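Local coordinates for yeast glycogen phosphorylase (Saccharomyces cerevisiae, PDB 1YGP), which belongs to the carbohydrate phosphorylase family of the GT-B clan and carries bound pyridoxal-5'-phosphate, at residues A[573-578]-A[600-605]. Residues are numbered along the deposited sequence; the frame is centred on the assembly and turned at random.
Sequences NNKIRL and TLFDMQ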
loop_
_atom_site.group_PDB
_atom_site.type_symbol
_atom_site.label_atom_id
_atom_site.label_comp_id
_atom_site.label_asym_id
_atom_site.label_seq_id
_atom_site.Cartn_x
_atom_site.Cartn_y
_atom_site.Cartn_z
ATOM N N ASN A 573 -16.684 17.682 33.199
ATOM C CA ASN A 573 -17.048 16.690 32.198
ATOM C C ASN A 573 -15.817 16.366 31.378
ATOM O O ASN A 573 -15.549 15.185 31.145
ATOM C CB ASN A 573 -18.153 17.203 31.271
ATOM C CG ASN A 573 -19.428 17.664 31.989
ATOM O OD1 ASN A 573 -20.093 18.604 31.543
ATOM N ND2 ASN A 573 -19.851 17.062 33.103
ATOM N N ASN A 574 -14.998 17.369 31.028
ATOM C CA ASN A 574 -13.742 17.142 30.309
ATOM C C ASN A 574 -12.779 16.257 31.068
ATOM O O ASN A 574 -12.058 15.447 30.468
ATOM C CB ASN A 574 -12.982 18.409 30.016
ATOM C CG ASN A 574 -13.551 19.208 28.861
ATOM O OD1 ASN A 574 -14.354 18.759 28.048
ATOM N ND2 ASN A 574 -13.155 20.461 28.750
ATOM N N LYS A 575 -12.779 16.380 32.401
ATOM C CA LYS A 575 -11.961 15.513 33.231
ATOM C C LYS A 575 -12.442 14.072 33.151
ATOM O O LYS A 575 -11.627 13.142 33.062
ATOM C CB LYS A 575 -11.974 15.989 34.691
ATOM C CG LYS A 575 -10.903 17.060 34.880
ATOM C CD LYS A 575 -10.479 17.185 36.320
ATOM C CE LYS A 575 -11.086 18.407 36.959
ATOM N NZ LYS A 575 -10.745 18.421 38.371
ATOM N N ILE A 576 -13.763 13.886 33.075
ATOM C CA ILE A 576 -14.344 12.558 32.964
ATOM C C ILE A 576 -13.872 11.918 31.677
ATOM O O ILE A 576 -13.503 10.743 31.740
ATOM C CB ILE A 576 -15.901 12.630 32.994
ATOM C CG1 ILE A 576 -16.340 12.932 34.419
ATOM C CG2 ILE A 576 -16.531 11.329 32.468
ATOM C CD1 ILE A 576 -17.817 13.394 34.503
ATOM N N ARG A 577 -13.840 12.639 30.546
ATOM C CA ARG A 577 -13.363 12.052 29.296
ATOM C C ARG A 577 -11.970 11.488 29.482
ATOM O O ARG A 577 -11.752 10.328 29.134
ATOM C CB ARG A 577 -13.185 13.007 28.130
ATOM C CG ARG A 577 -14.344 13.817 27.604
ATOM C CD ARG A 577 -13.980 14.329 26.206
ATOM N NE ARG A 577 -12.772 15.133 26.209
ATOM C CZ ARG A 577 -12.600 16.165 25.385
ATOM N NH1 ARG A 577 -13.530 16.517 24.501
ATOM N NH2 ARG A 577 -11.474 16.873 25.475
ATOM N N LEU A 578 -11.032 12.256 30.060
ATOM C CA LEU A 578 -9.669 11.804 30.241
ATOM C C LEU A 578 -9.646 10.553 31.101
ATOM O O LEU A 578 -8.973 9.579 30.753
ATOM C CB LEU A 578 -8.837 12.891 30.905
ATOM C CG LEU A 578 -7.389 12.507 31.209
ATOM C CD1 LEU A 578 -6.665 12.233 29.905
ATOM C CD2 LEU A 578 -6.723 13.599 32.014
ATOM N N THR A 600 -10.252 16.928 42.707
ATOM C CA THR A 600 -8.982 16.317 42.369
ATOM C C THR A 600 -8.271 17.249 41.393
ATOM O O THR A 600 -8.783 17.494 40.298
ATOM C CB THR A 600 -9.193 14.963 41.700
ATOM O OG1 THR A 600 -10.029 14.158 42.521
ATOM C CG2 THR A 600 -7.874 14.258 41.523
ATOM N N LEU A 601 -7.107 17.809 41.733
ATOM C CA LEU A 601 -6.400 18.674 40.798
ATOM C C LEU A 601 -5.663 17.774 39.821
ATOM O O LEU A 601 -4.903 16.872 40.201
ATOM C CB LEU A 601 -5.355 19.569 41.476
ATOM C CG LEU A 601 -4.505 20.498 40.603
ATOM C CD1 LEU A 601 -5.184 21.837 40.400
ATOM C CD2 LEU A 601 -3.192 20.769 41.303
ATOM N N PHE A 602 -5.965 17.998 38.552
ATOM C CA PHE A 602 -5.279 17.326 37.482
ATOM C C PHE A 602 -4.107 18.215 37.076
ATOM O O PHE A 602 -4.250 19.362 36.632
ATOM C CB PHE A 602 -6.295 17.106 36.374
ATOM C CG PHE A 602 -7.157 15.852 36.581
ATOM C CD1 PHE A 602 -7.661 15.492 37.837
ATOM C CD2 PHE A 602 -7.466 15.047 35.479
ATOM C CE1 PHE A 602 -8.457 14.351 37.975
ATOM C CE2 PHE A 602 -8.262 13.913 35.632
ATOM C CZ PHE A 602 -8.756 13.566 36.875
ATOM N N ASP A 603 -2.920 17.691 37.291
ATOM C CA ASP A 603 -1.701 18.416 37.059
ATOM C C ASP A 603 -0.922 17.673 35.974
ATOM O O ASP A 603 -0.365 16.603 36.285
ATOM C CB ASP A 603 -0.995 18.447 38.406
ATOM C CG ASP A 603 0.371 19.097 38.522
ATOM O OD1 ASP A 603 0.851 19.727 37.570
ATOM O OD2 ASP A 603 0.958 18.953 39.594
ATOM N N MET A 604 -0.838 18.183 34.720
ATOM C CA MET A 604 -0.119 17.475 33.676
ATOM C C MET A 604 1.145 18.087 33.118
ATOM O O MET A 604 1.269 19.310 33.038
ATOM C CB MET A 604 -1.009 17.177 32.451
ATOM C CG MET A 604 -2.188 18.023 32.053
ATOM S SD MET A 604 -3.695 17.616 32.994
ATOM C CE MET A 604 -4.665 16.666 31.875
ATOM N N GLN A 605 2.106 17.249 32.709
ATOM C CA GLN A 605 3.304 17.669 31.967
ATOM C C GLN A 605 3.454 16.677 30.810
ATOM O O GLN A 605 4.028 15.592 30.928
ATOM C CB GLN A 605 4.580 17.626 32.841
ATOM C CG GLN A 605 5.810 18.252 32.204
ATOM C CD GLN A 605 7.056 18.219 33.079
ATOM O OE1 GLN A 605 7.170 17.462 34.042
ATOM N NE2 GLN A 605 8.089 18.991 32.783
#
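Lys575 (chi1 -85°) and Phe602 both hold CG anti to their own carbonyl carbon, and each starts from its backbone toward the other segment. CD of Lys575 comes to lie over the centre of the Phe602 ring, 3.6 Å from the centroid. It sits close to the ring normal, which makes this a CH-pi contact of a lysine methylene with an aromatic face. The lysine chain bends at chi3 and runs on past the ring. NZ ends 2.9 Å from the backbone O of Thr600 and donates a hydrogen bond there. The C=O...NZ angle is 159°, and NZ is tilted slightly from the carbonyl plane. Asp709 OD2 forms a salt bridge with the same NZ and also accepts from Phe602 N. The nearby carboxylate probably helps to keep the amine charged.

Helix 562-584 here packs on strand 601-606, which lies inside the six-stranded parallel sheet of a Rossmann-like domain, as in GT-B proteins. The axes of the two short segments come within 11.1 Å, at 59° to each other. Lys575, Leu578, Phe602 and Met604 meet between them.

One turn further along the helix, Leu578 CD2 lies at the edge of the Phe602 ring, 3.8 Å from CD2 of that ring. The same methyl meets Met604 CE tip to tip at 3.7 Å. Ile704 of helix 698-704 touches both Leu578 and Met604. The Met604 side chain is about 12 Å from the bound pyridoxal-5'-phosphate.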